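Local coordinates for protein imidazoleglycerol-phosphate dehydratase (Pyrococcus furiosus, PDB 5DNL) that catalyses the dehydration of D-erythro-imidazoleglycerol phosphate to 3-(imidazol-4-yl)-2-oxopropyl phosphate, the sixth step of histidine biosynthesis, at residues Val105-Ala110 against Phe114-Leu119; Phe74-Asn79 against Ser96-Ala101; Thr32-Ala35 against Asp41-Ile44; Phe36-Asp41 against Glu64-Asn69. One frame throughout, in Å; residues are numbered along the deposited sequence.

Contact 1 of 4, residues Val105-Ala110 against Phe114-Leu119; sequences VNIKDA and FAVSLL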
loop_
_atom_site.group_PDB
_atom_site.type_symbol
_atom_site.label_atom_id
_atom_site.label_comp_id
_atom_site.label_asym_id
_atom_site.label_seq_id
_atom_site.Cartn_x
_atom_site.Cartn_y
_atom_site.Cartn_z
ATOM N N VAL A 105 12.947 19.168 -19.197
ATOM C CA VAL A 105 12.587 18.303 -20.315
ATOM C C VAL A 105 12.475 16.861 -19.850
ATOM O O VAL A 105 12.928 16.500 -18.741
ATOM C CB VAL A 105 13.592 18.433 -21.489
ATOM C CG1 VAL A 105 13.616 19.857 -21.996
ATOM C CG2 VAL A 105 15.003 18.011 -21.101
ATOM N N ASN A 106 11.863 16.046 -20.696
ATOM C CA ASN A 106 11.595 14.646 -20.380
ATOM C C ASN A 106 11.704 13.866 -21.670
ATOM O O ASN A 106 10.738 13.744 -22.430
ATOM C CB ASN A 106 10.215 14.470 -19.736
ATOM C CG ASN A 106 9.960 13.042 -19.282
ATOM O OD1 ASN A 106 10.819 12.179 -19.385
ATOM N ND2 ASN A 106 8.765 12.797 -18.764
ATOM N N ILE A 107 12.920 13.423 -21.948
ATOM C CA ILE A 107 13.209 12.699 -23.173
ATOM C C ILE A 107 12.940 11.221 -22.967
ATOM O O ILE A 107 13.585 10.592 -22.113
ATOM C CB ILE A 107 14.665 12.908 -23.583
ATOM C CG1 ILE A 107 14.935 14.383 -23.918
ATOM C CG2 ILE A 107 15.011 12.024 -24.770
ATOM C CD1 ILE A 107 16.380 14.702 -24.220
ATOM N N LYS A 108 12.002 10.674 -23.731
ATOM C CA LYS A 108 11.648 9.249 -23.665
ATOM C C LYS A 108 12.479 8.464 -24.670
ATOM O O LYS A 108 13.006 7.426 -24.338
ATOM C CB LYS A 108 10.164 9.027 -23.909
ATOM C CG LYS A 108 9.735 7.558 -23.839
ATOM C CD LYS A 108 8.230 7.384 -23.938
ATOM C CE LYS A 108 7.825 5.924 -23.784
ATOM N NZ LYS A 108 6.403 5.710 -24.172
ATOM N N ASP A 109 12.568 8.957 -25.902
ATOM C CA ASP A 109 13.314 8.278 -26.961
ATOM C C ASP A 109 14.623 9.041 -27.211
ATOM O O ASP A 109 14.657 10.085 -27.888
ATOM C CB ASP A 109 12.489 8.181 -28.242
ATOM C CG ASP A 109 11.087 7.552 -28.036
ATOM O OD1 ASP A 109 10.917 6.673 -27.173
ATOM O OD2 ASP A 109 10.164 7.948 -28.781
ATOM N N ALA A 110 15.700 8.551 -26.618
ATOM C CA ALA A 110 16.990 9.210 -26.694
ATOM C C ALA A 110 17.568 9.129 -28.096
ATOM O O ALA A 110 17.227 8.235 -28.882
ATOM C CB ALA A 110 17.948 8.584 -25.694
ATOM N N PHE A 114 22.443 14.045 -28.672
ATOM C CA PHE A 114 21.516 14.902 -27.959
ATOM C C PHE A 114 21.559 14.461 -26.509
ATOM O O PHE A 114 21.340 13.295 -26.186
ATOM C CB PHE A 114 20.100 14.789 -28.525
ATOM C CG PHE A 114 19.941 15.444 -29.873
ATOM C CD1 PHE A 114 20.187 14.742 -31.047
ATOM C CD2 PHE A 114 19.540 16.768 -29.968
ATOM C CE1 PHE A 114 20.030 15.347 -32.285
ATOM C CE2 PHE A 114 19.394 17.382 -31.198
ATOM C CZ PHE A 114 19.651 16.678 -32.348
ATOM N N ALA A 115 21.905 15.386 -25.644
ATOM C CA ALA A 115 21.992 15.093 -24.226
ATOM C C ALA A 115 21.481 16.250 -23.410
ATOM O O ALA A 115 21.785 17.420 -23.704
ATOM C CB ALA A 115 23.430 14.798 -23.850
ATOM N N VAL A 116 20.740 15.934 -22.356
ATOM C CA VAL A 116 20.245 16.948 -21.441
ATOM C C VAL A 116 21.423 17.715 -20.825
ATOM O O VAL A 116 21.334 18.951 -20.656
ATOM C CB VAL A 116 19.349 16.312 -20.342
ATOM C CG1 VAL A 116 18.961 17.337 -19.286
ATOM C CG2 VAL A 116 18.106 15.686 -20.982
ATOM N N SER A 117 22.506 17.030 -20.465
ATOM C CA SER A 117 23.710 17.709 -19.930
ATOM C C SER A 117 24.148 18.863 -20.821
ATOM O O SER A 117 24.382 19.979 -20.359
ATOM C CB SER A 117 24.891 16.739 -19.775
ATOM O OG SER A 117 26.152 17.453 -19.607
ATOM N N LEU A 118 24.234 18.594 -22.110
ATOM C CA LEU A 118 24.745 19.576 -23.063
ATOM C C LEU A 118 23.736 20.697 -23.281
ATOM O O LEU A 118 24.117 21.880 -23.332
ATOM C CB LEU A 118 25.111 18.906 -24.375
ATOM C CG LEU A 118 26.222 17.859 -24.307
ATOM C CD1 LEU A 118 26.468 17.241 -25.681
ATOM C CD2 LEU A 118 27.521 18.410 -23.750
ATOM N N LEU A 119 22.453 20.354 -23.378
ATOM C CA LEU A 119 21.413 21.384 -23.478
ATOM C C LEU A 119 21.443 22.320 -22.295
ATOM O O LEU A 119 21.470 23.547 -22.443
ATOM C CB LEU A 119 20.027 20.776 -23.627
ATOM C CG LEU A 119 18.871 21.768 -23.571
ATOM C CD1 LEU A 119 18.899 22.733 -24.749
ATOM C CD2 LEU A 119 17.558 20.997 -23.545
#
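No flat group takes part where Val105 and Ile107 meet Val116 and Leu119; methyl meets methyl, without ring face or edge. The nearest aromatic ring, that of Phe114, leads away from the loop and instead meets the ring of His145, the two planes about 35° apart. Val116 is the common partner. With its CG1 anti to the backbone N (chi1 173°), its CG2 is left beside that N and faces the loop. There it meets Val105 CG2 tip to tip at 3.9 Å, while Ile107 CD1 passes alongside the same Val116 CG2 at 3.8 Å, the two side chains running in opposite directions. The second methyl of Val105, CG1, lies more loosely against Leu119 CD2 at 4.4 Å. Ala115 is the N-cap of helix 116-130, and Ala115 O accepts a hydrogen bond from Leu119 N at 3.0 Å, which sets Val116 and Leu119 on the first turn. The loop between strand 100-104 and this helix thus folds back on the helix start, within the crossover to the parallel strand 133-140. No hydrogen bond spans the two segments; cohesion here rests on apolar burial, whereas directional bonds come from elsewhere, such as the salt bridge from Asp109 to Lys120 of a neighbouring subunit.

Contact 2 of 4, residues Phe74-Asn79 against Ser96-Ala101; sequences FTRFGN and SNRPYA. With 5DL ([(2S)-2-hydroxy-3-(1H-1,2,4-triazol-1-yl)propyl]phosphonic acid), chain I.
Arg76 and Arg98 converge on one phosphonate, and hydrogen bonds reinforced by opposite charge dominate the meeting. Arg76 gives NH1 to 5DL O11 at 2.8 Å and NH2 to 5DL O12 at 3.0 Å, so the edge of its guanidinium faces the phosphonate, with the phosphorus in its plane. Arg98 repeats the two-pronged grip, NH1 reaching 5DL O10 at 2.8 Å and NH2 reaching 5DL O12 at 3.1 Å. All four bonds are nearly straight. O12 is shared, which brings Arg76 NH2 within 3.6 Å of Arg98 NH2, a proximity the anion between them probably makes tolerable. The guanidinium planes stand 70° apart; Arg76 arrives on an extended chain, whereas Arg98 bends at chi3 (-70°) to turn its end inward. Ser96 OG, also bonded to Thr133 OG1, accepts a hydrogen bond from Arg98 N (3.0 Å), an ST turn shaping the backbone before Arg98.

Further ion pairs orient the two groups: Arg76 NE bonds to Asp94, and Arg98 NE to Asp85 of a neighbouring subunit. With an alanine in place of Arg76, O11 and O12 would probably each lose a donor and Asp94 its charged mate.

Packing adds a partner on one face of each guanidinium: Phe77 CZ for Arg76, the triazole carbon C3 of 5DL for Arg98. Together with Ser171 and Lys173 of the same chain, and Lys153 of the neighbour that supplies Asp85, the arginines form an anion site at a subunit interface, consistent with the binding place of the substrate phosphate.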
loop_
_atom_site.group_PDB
_atom_site.type_symbol
_atom_site.label_atom_id
_atom_site.label_comp_id
_atom_site.label_asym_id
_atom_site.label_seq_id
_atom_site.Cartn_x
_atom_site.Cartn_y
_atom_site.Cartn_z
ATOM N N PHE A 74 15.685 48.055 -24.399
ATOM C CA PHE A 74 15.270 46.840 -25.096
ATOM C C PHE A 74 14.021 46.260 -24.444
ATOM O O PHE A 74 13.732 46.538 -23.275
ATOM C CB PHE A 74 16.406 45.807 -25.138
ATOM C CG PHE A 74 17.037 45.559 -23.811
ATOM C CD1 PHE A 74 16.539 44.592 -22.953
ATOM C CD2 PHE A 74 18.134 46.305 -23.389
ATOM C CE1 PHE A 74 17.115 44.384 -21.719
ATOM C CE2 PHE A 74 18.721 46.092 -22.155
ATOM C CZ PHE A 74 18.198 45.128 -21.307
ATOM N N THR A 75 13.307 45.444 -25.222
ATOM C CA THR A 75 11.979 44.940 -24.887
ATOM C C THR A 75 12.013 44.013 -23.646
ATOM O O THR A 75 11.035 43.965 -22.896
ATOM C CB THR A 75 11.387 44.245 -26.131
ATOM O OG1 THR A 75 11.152 45.252 -27.153
ATOM C CG2 THR A 75 10.074 43.535 -25.851
ATOM N N ARG A 76 13.138 43.325 -23.444
ATOM C CA ARG A 76 13.491 42.572 -22.206
ATOM C C ARG A 76 12.839 41.177 -22.150
ATOM O O ARG A 76 13.517 40.200 -21.851
ATOM C CB ARG A 76 13.179 43.358 -20.921
ATOM C CG ARG A 76 13.490 42.594 -19.648
ATOM C CD ARG A 76 13.148 43.400 -18.418
ATOM N NE ARG A 76 13.244 42.528 -17.245
ATOM C CZ ARG A 76 12.841 42.841 -16.012
ATOM N NH1 ARG A 76 12.360 44.056 -15.715
ATOM N NH2 ARG A 76 12.965 41.936 -15.055
ATOM N N PHE A 77 11.539 41.120 -22.389
ATOM C CA PHE A 77 10.766 39.892 -22.315
ATOM C C PHE A 77 10.471 39.311 -23.681
ATOM O O PHE A 77 10.115 40.050 -24.602
ATOM C CB PHE A 77 9.471 40.158 -21.590
ATOM C CG PHE A 77 9.655 40.574 -20.165
ATOM C CD1 PHE A 77 9.834 39.614 -19.188
ATOM C CD2 PHE A 77 9.661 41.917 -19.794
ATOM C CE1 PHE A 77 10.020 39.974 -17.865
ATOM C CE2 PHE A 77 9.855 42.275 -18.467
ATOM C CZ PHE A 77 10.021 41.299 -17.501
ATOM N N GLY A 78 10.566 37.994 -23.819
ATOM C CA GLY A 78 10.126 37.304 -24.993
ATOM C C GLY A 78 9.825 35.856 -24.685
ATOM O O GLY A 78 10.510 35.242 -23.873
ATOM N N ASN A 79 8.764 35.340 -25.298
ATOM C CA ASN A 79 8.353 33.945 -25.148
ATOM C C ASN A 79 8.177 33.275 -26.486
ATOM O O ASN A 79 7.942 33.939 -27.500
ATOM C CB ASN A 79 7.036 33.817 -24.404
ATOM C CG ASN A 79 7.057 34.444 -23.028
ATOM O OD1 ASN A 79 7.934 34.143 -22.200
ATOM N ND2 ASN A 79 6.079 35.286 -22.757
ATOM N N SER A 96 17.066 40.104 -17.652
ATOM C CA SER A 96 16.837 40.675 -16.331
ATOM C C SER A 96 18.093 41.161 -15.613
ATOM O O SER A 96 17.977 41.789 -14.565
ATOM C CB SER A 96 16.285 39.554 -15.452
ATOM O OG SER A 96 17.198 38.458 -15.466
ATOM N N ASN A 97 19.279 40.824 -16.137
ATOM C CA ASN A 97 20.529 40.958 -15.416
ATOM C C ASN A 97 20.591 40.096 -14.134
ATOM O O ASN A 97 21.347 40.375 -13.206
ATOM C CB ASN A 97 20.832 42.427 -15.107
ATOM C CG ASN A 97 22.300 42.681 -14.861
ATOM O OD1 ASN A 97 23.170 41.993 -15.392
ATOM N ND2 ASN A 97 22.587 43.644 -14.001
ATOM N N ARG A 98 19.811 39.017 -14.111
ATOM C CA ARG A 98 19.785 38.077 -12.996
ATOM C C ARG A 98 19.995 36.671 -13.560
ATOM O O ARG A 98 19.020 35.974 -13.855
ATOM C CB ARG A 98 18.463 38.136 -12.213
ATOM C CG ARG A 98 18.236 39.424 -11.451
ATOM C CD ARG A 98 17.017 39.319 -10.544
ATOM N NE ARG A 98 15.757 39.260 -11.262
ATOM C CZ ARG A 98 14.908 40.281 -11.445
ATOM N NH1 ARG A 98 15.146 41.490 -10.942
ATOM N NH2 ARG A 98 13.786 40.085 -12.108
ATOM N N PRO A 99 21.253 36.244 -13.772
ATOM C CA PRO A 99 21.435 34.942 -14.436
ATOM C C PRO A 99 20.717 33.797 -13.725
ATOM O O PRO A 99 20.847 33.628 -12.503
ATOM C CB PRO A 99 22.943 34.718 -14.411
ATOM C CG PRO A 99 23.487 36.105 -14.377
ATOM C CD PRO A 99 22.542 36.924 -13.568
ATOM N N TYR A 100 19.960 33.044 -14.512
ATOM C CA TYR A 100 19.183 31.912 -14.019
ATOM C C TYR A 100 18.737 31.079 -15.206
ATOM O O TYR A 100 18.273 31.636 -16.191
ATOM C CB TYR A 100 17.921 32.384 -13.313
ATOM C CG TYR A 100 17.048 31.283 -12.774
ATOM C CD1 TYR A 100 17.365 30.643 -11.589
ATOM C CD2 TYR A 100 15.911 30.883 -13.452
ATOM C CE1 TYR A 100 16.570 29.610 -11.095
ATOM C CE2 TYR A 100 15.095 29.877 -12.947
ATOM C CZ TYR A 100 15.440 29.254 -11.778
ATOM O OH TYR A 100 14.630 28.238 -11.294
ATOM N N ALA A 101 18.788 29.760 -15.064
ATOM C CA ALA A 101 18.214 28.862 -16.054
ATOM C C ALA A 101 17.462 27.768 -15.329
ATOM O O ALA A 101 17.907 27.272 -14.299
ATOM C CB ALA A 101 19.280 28.257 -16.931
HETATM N N1 5DL I . 11.147 41.590 -6.897
HETATM C C3 5DL I . 12.806 40.577 -8.060
HETATM N N2 5DL I . 11.821 41.464 -8.087
HETATM C C8 5DL I . 11.276 44.370 -10.512
HETATM C C7 5DL I . 11.653 43.722 -9.169
HETATM C C6 5DL I . 11.459 42.237 -9.264
HETATM C C5 5DL I . 11.796 40.707 -6.112
HETATM O O10 5DL I . 13.724 43.868 -11.498
HETATM P P9 5DL I . 12.296 43.881 -11.935
HETATM O O11 5DL I . 12.039 44.905 -13.030
HETATM O O12 5DL I . 11.825 42.501 -12.378
HETATM O O13 5DL I . 10.829 44.250 -8.122
HETATM N N4 5DL I . 12.790 40.099 -6.807
#

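Contact 3 of 4, residues Thr32-Ala35 against Asp41-Ile44; sequences TAFA and DMRI
Ala35 CB sits in the curve of Met42, 3.8 Å from Met42 CG, 4.0 Å from its SD and 3.9 Å from its CE, so that one methyl is touched along most of the thioether chain. The curve comes from a turn about the CG-SD bond (chi3 77°), which carries CE on to Phe34. There the methyl meets the ring edge-on, with Met42 CE 4.1 Å from Phe34 CE2; the two side chains are roughly perpendicular. A serine in place of Met42 would probably open a gap beside Ala35 and leave the edge of Phe34 without its methyl neighbour. The contact lies inside a beta-alpha-beta unit made of strand 20-21, helix 25-38 and strand 42-48, and presses the last turns of the helix on the start of the strand that follows. One shell further out, Phe34 also packs on Leu62 of helix 51-69 and on Leu155 and Leu159 of helix 144-162. The strand is held in its sheet by backbone hydrogen bonds, Arg43 pairing with Glu13 on one neighbour and Ile44 with Glu19 and Lys21, while the Ile44 side chain leans on Ile58 of helix 51-69.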
loop_
_atom_site.group_PDB
_atom_site.type_symbol
_atom_site.label_atom_id
_atom_site.label_comp_id
_atom_site.label_asym_id
_atom_site.label_seq_id
_atom_site.Cartn_x
_atom_site.Cartn_y
_atom_site.Cartn_z
ATOM N N THR A 32 22.112 26.704 -36.041
ATOM C CA THR A 32 21.472 27.127 -37.296
ATOM C C THR A 32 19.998 27.420 -37.050
ATOM O O THR A 32 19.477 28.459 -37.470
ATOM C CB THR A 32 21.687 26.080 -38.394
ATOM O OG1 THR A 32 23.089 25.959 -38.655
ATOM C CG2 THR A 32 20.982 26.461 -39.692
ATOM N N ALA A 33 19.334 26.544 -36.294
ATOM C CA ALA A 33 17.941 26.768 -35.892
ATOM C C ALA A 33 17.825 28.043 -35.056
ATOM O O ALA A 33 17.005 28.901 -35.329
ATOM C CB ALA A 33 17.422 25.568 -35.108
ATOM N N PHE A 34 18.671 28.179 -34.043
ATOM C CA PHE A 34 18.630 29.338 -33.184
ATOM C C PHE A 34 18.734 30.635 -34.005
ATOM O O PHE A 34 17.924 31.544 -33.846
ATOM C CB PHE A 34 19.750 29.299 -32.139
ATOM C CG PHE A 34 19.819 30.538 -31.323
ATOM C CD1 PHE A 34 18.938 30.728 -30.288
ATOM C CD2 PHE A 34 20.684 31.576 -31.662
ATOM C CE1 PHE A 34 18.949 31.913 -29.573
ATOM C CE2 PHE A 34 20.710 32.745 -30.934
ATOM C CZ PHE A 34 19.847 32.914 -29.887
ATOM N N ALA A 35 19.727 30.710 -34.883
ATOM C CA ALA A 35 19.949 31.944 -35.644
ATOM C C ALA A 35 18.796 32.219 -36.595
ATOM O O ALA A 35 18.399 33.368 -36.761
ATOM C CB ALA A 35 21.255 31.861 -36.402
ATOM N N ASP A 41 21.641 36.837 -39.252
ATOM C CA ASP A 41 22.814 36.145 -39.741
ATOM C C ASP A 41 23.844 36.131 -38.626
ATOM O O ASP A 41 23.960 37.098 -37.858
ATOM C CB ASP A 41 23.426 36.876 -40.953
ATOM C CG ASP A 41 22.566 36.783 -42.203
ATOM O OD1 ASP A 41 22.177 35.661 -42.589
ATOM O OD2 ASP A 41 22.302 37.840 -42.813
ATOM N N MET A 42 24.586 35.038 -38.522
ATOM C CA MET A 42 25.766 35.042 -37.675
ATOM C C MET A 42 26.837 34.081 -38.164
ATOM O O MET A 42 26.562 33.093 -38.846
ATOM C CB MET A 42 25.406 34.792 -36.199
ATOM C CG MET A 42 24.613 33.537 -35.920
ATOM S SD MET A 42 24.115 33.430 -34.167
ATOM C CE MET A 42 22.745 34.564 -34.043
ATOM N N ARG A 43 28.071 34.418 -37.810
ATOM C CA ARG A 43 29.216 33.597 -38.098
ATOM C C ARG A 43 29.679 33.039 -36.772
ATOM O O ARG A 43 29.878 33.786 -35.843
ATOM C CB ARG A 43 30.329 34.442 -38.716
ATOM C CG ARG A 43 31.615 33.668 -38.990
ATOM C CD ARG A 43 32.574 34.482 -39.846
ATOM N NE ARG A 43 33.842 33.783 -40.056
ATOM C CZ ARG A 43 34.868 33.750 -39.199
ATOM N NH1 ARG A 43 34.826 34.381 -38.023
ATOM N NH2 ARG A 43 35.964 33.069 -39.527
ATOM N N ILE A 44 29.811 31.720 -36.692
ATOM C CA ILE A 44 30.267 31.065 -35.472
ATOM C C ILE A 44 31.323 30.049 -35.855
ATOM O O ILE A 44 31.093 29.199 -36.709
ATOM C CB ILE A 44 29.099 30.378 -34.713
ATOM C CG1 ILE A 44 28.026 31.396 -34.322
ATOM C CG2 ILE A 44 29.638 29.659 -33.471
ATOM C CD1 ILE A 44 26.809 30.802 -33.637
#

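Contact 4 of 4, residues Phe36-Asp41 against Glu64-Asn69; sequences FYLGKD and EALREN
Leu38 and Leu66 make the buried half of this contact, Lys40 and Asn69 its outer, polar side. In the interior, Leu38 CD2 touches Leu66 CD2 at 4.1 Å, the two side chains passing one another as they run opposite ways. Leu38 gets there by placing CG anti to its backbone N (chi1 -180°), on a CB that already starts toward the other helix; the CB of Leu66 does not, and it is the end of the side chain that closes the distance. The pair meets by apolar contact alone.

The polar side is slacker. Lys40 runs out extended beyond CG and meets Asn69 from the opposite direction, giving NZ to Asn69 OD1 in a weak hydrogen bond of 3.4 Å. Asn69 is exposed, and so long a bond is likely to add little to the stability of the pair. The turn between Leu38 and Lys40 depends on Gly39, whose positive phi (88°) would jam a side chain against the carbonyl O of Leu38.

Around this meeting of helix 25-38 with helix 51-69, other elements close in. Leu66 also packs on Leu126 and Leu130 of helix 116-130 and on Ile14 of strand 8-14, which Lys40 touches as well, and Leu38 rests on Leu159 of helix 144-162. The contact therefore joins the end of one helix to a core shared by three others and one strand.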
loop_
_atom_site.group_PDB
_atom_site.type_symbol
_atom_site.label_atom_id
_atom_site.label_comp_id
_atom_site.label_asym_id
_atom_site.label_seq_id
_atom_site.Cartn_x
_atom_site.Cartn_y
_atom_site.Cartn_z
ATOM N N PHE A 36 18.260 31.160 -37.208
ATOM C CA PHE A 36 17.166 31.318 -38.180
ATOM C C PHE A 36 15.932 31.925 -37.507
ATOM O O PHE A 36 15.314 32.854 -38.025
ATOM C CB PHE A 36 16.819 29.972 -38.807
ATOM C CG PHE A 36 15.851 30.060 -39.963
ATOM C CD1 PHE A 36 16.308 30.312 -41.248
ATOM C CD2 PHE A 36 14.497 29.865 -39.755
ATOM C CE1 PHE A 36 15.417 30.351 -42.300
ATOM C CE2 PHE A 36 13.596 29.922 -40.802
ATOM C CZ PHE A 36 14.063 30.162 -42.078
ATOM N N TYR A 37 15.571 31.405 -36.330
ATOM C CA TYR A 37 14.409 31.875 -35.625
ATOM C C TYR A 37 14.636 33.202 -34.882
ATOM O O TYR A 37 13.677 33.958 -34.669
ATOM C CB TYR A 37 13.833 30.764 -34.734
ATOM C CG TYR A 37 13.222 29.682 -35.609
ATOM C CD1 TYR A 37 11.928 29.818 -36.093
ATOM C CD2 TYR A 37 13.953 28.602 -36.044
ATOM C CE1 TYR A 37 11.369 28.866 -36.947
ATOM C CE2 TYR A 37 13.417 27.654 -36.904
ATOM C CZ TYR A 37 12.128 27.770 -37.337
ATOM O OH TYR A 37 11.609 26.804 -38.174
ATOM N N LEU A 38 15.882 33.503 -34.525
ATOM C CA LEU A 38 16.259 34.857 -34.050
ATOM C C LEU A 38 16.065 35.911 -35.152
ATOM O O LEU A 38 15.722 37.066 -34.873
ATOM C CB LEU A 38 17.702 34.873 -33.560
ATOM C CG LEU A 38 18.261 36.201 -33.029
ATOM C CD1 LEU A 38 17.549 36.603 -31.748
ATOM C CD2 LEU A 38 19.741 36.092 -32.792
ATOM N N GLY A 39 16.301 35.490 -36.385
ATOM C CA GLY A 39 16.155 36.371 -37.541
ATOM C C GLY A 39 17.406 37.153 -37.854
ATOM O O GLY A 39 17.319 38.237 -38.421
ATOM N N LYS A 40 18.563 36.610 -37.499
ATOM C CA LYS A 40 19.840 37.279 -37.713
ATOM C C LYS A 40 20.844 36.322 -38.315
ATOM O O LYS A 40 20.878 35.142 -37.973
ATOM C CB LYS A 40 20.352 37.877 -36.398
ATOM C CG LYS A 40 19.546 39.091 -35.990
ATOM C CD LYS A 40 20.078 39.802 -34.762
ATOM C CE LYS A 40 19.356 41.132 -34.575
ATOM N NZ LYS A 40 19.375 41.614 -33.164
ATOM N N ASP A 41 21.641 36.837 -39.252
ATOM C CA ASP A 41 22.814 36.145 -39.741
ATOM C C ASP A 41 23.844 36.131 -38.626
ATOM O O ASP A 41 23.960 37.098 -37.858
ATOM C CB ASP A 41 23.426 36.876 -40.953
ATOM C CG ASP A 41 22.566 36.783 -42.203
ATOM O OD1 ASP A 41 22.177 35.661 -42.589
ATOM O OD2 ASP A 41 22.302 37.840 -42.813
ATOM N N GLU A 64 27.193 36.728 -24.515
ATOM C CA GLU A 64 27.977 37.964 -24.472
ATOM C C GLU A 64 27.791 38.744 -25.764
ATOM O O GLU A 64 27.660 39.974 -25.736
ATOM C CB GLU A 64 29.447 37.641 -24.279
ATOM C CG GLU A 64 29.790 37.108 -22.897
ATOM C CD GLU A 64 31.262 36.725 -22.778
ATOM O OE1 GLU A 64 31.973 36.558 -23.802
ATOM O OE2 GLU A 64 31.720 36.564 -21.646
ATOM N N ALA A 65 27.733 38.034 -26.884
ATOM C CA ALA A 65 27.546 38.679 -28.201
ATOM C C ALA A 65 26.178 39.314 -28.285
ATOM O O ALA A 65 26.033 40.460 -28.746
ATOM C CB ALA A 65 27.773 37.718 -29.340
ATOM N N LEU A 66 25.149 38.612 -27.812
ATOM C CA LEU A 66 23.811 39.183 -27.785
ATOM C C LEU A 66 23.737 40.405 -26.871
ATOM O O LEU A 66 23.083 41.377 -27.201
ATOM C CB LEU A 66 22.779 38.142 -27.344
ATOM C CG LEU A 66 22.532 37.039 -28.362
ATOM C CD1 LEU A 66 21.934 35.813 -27.679
ATOM C CD2 LEU A 66 21.597 37.508 -29.471
ATOM N N ARG A 67 24.387 40.335 -25.724
ATOM C CA ARG A 67 24.407 41.438 -24.782
ATOM C C ARG A 67 25.078 42.680 -25.401
ATOM O O ARG A 67 24.523 43.774 -25.316
ATOM C CB ARG A 67 25.077 41.015 -23.474
ATOM C CG ARG A 67 25.391 42.136 -22.498
ATOM C CD ARG A 67 24.191 42.925 -22.067
ATOM N NE ARG A 67 23.320 42.147 -21.186
ATOM C CZ ARG A 67 22.349 42.658 -20.437
ATOM N NH1 ARG A 67 21.649 41.861 -19.639
ATOM N NH2 ARG A 67 22.052 43.954 -20.484
ATOM N N GLU A 68 26.220 42.477 -26.047
ATOM C CA GLU A 68 26.928 43.571 -26.729
ATOM C C GLU A 68 26.053 44.208 -27.802
ATOM O O GLU A 68 26.110 45.422 -27.964
ATOM C CB GLU A 68 28.224 43.044 -27.325
ATOM C CG GLU A 68 29.088 44.088 -28.023
ATOM C CD GLU A 68 30.315 43.462 -28.637
ATOM O OE1 GLU A 68 30.162 42.591 -29.511
ATOM O OE2 GLU A 68 31.430 43.831 -28.240
ATOM N N ASN A 69 25.229 43.415 -28.480
ATOM C CA ASN A 69 24.383 43.874 -29.585
ATOM C C ASN A 69 23.087 44.569 -29.125
ATOM O O ASN A 69 22.391 45.156 -29.962
ATOM C CB ASN A 69 24.074 42.664 -30.482
ATOM C CG ASN A 69 23.566 43.034 -31.856
ATOM O OD1 ASN A 69 22.440 42.687 -32.221
ATOM N ND2 ASN A 69 24.397 43.710 -32.638
#

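In the fold
Contact 2 alone of the four holds residues of the inhibitor pocket. Contacts 1 and 3 stand at a distance from the metal: the Leu119 side chain in contact 1 and the Phe34 side chain in contact 3 are each about 12 Å from a bound manganese ion. Contacts 3 and 4, with centres about 8 Å apart, share Asp41 and helix 25-38 and merge into one core, where Phe34 CZ meets Leu66 CD1 at 4.2 Å. Contact 4 in turn touches contact 2 through Arg67 NH2 and Phe74 CZ, 4.1 Å apart. Contacts 1 and 2 adjoin in sequence, yet their centres are about 24 Å apart. Tyr37, on the 36-41 segment, packs on Arg76 of a neighbouring subunit, so helix 25-38 reaches a pocket arginine of another subunit.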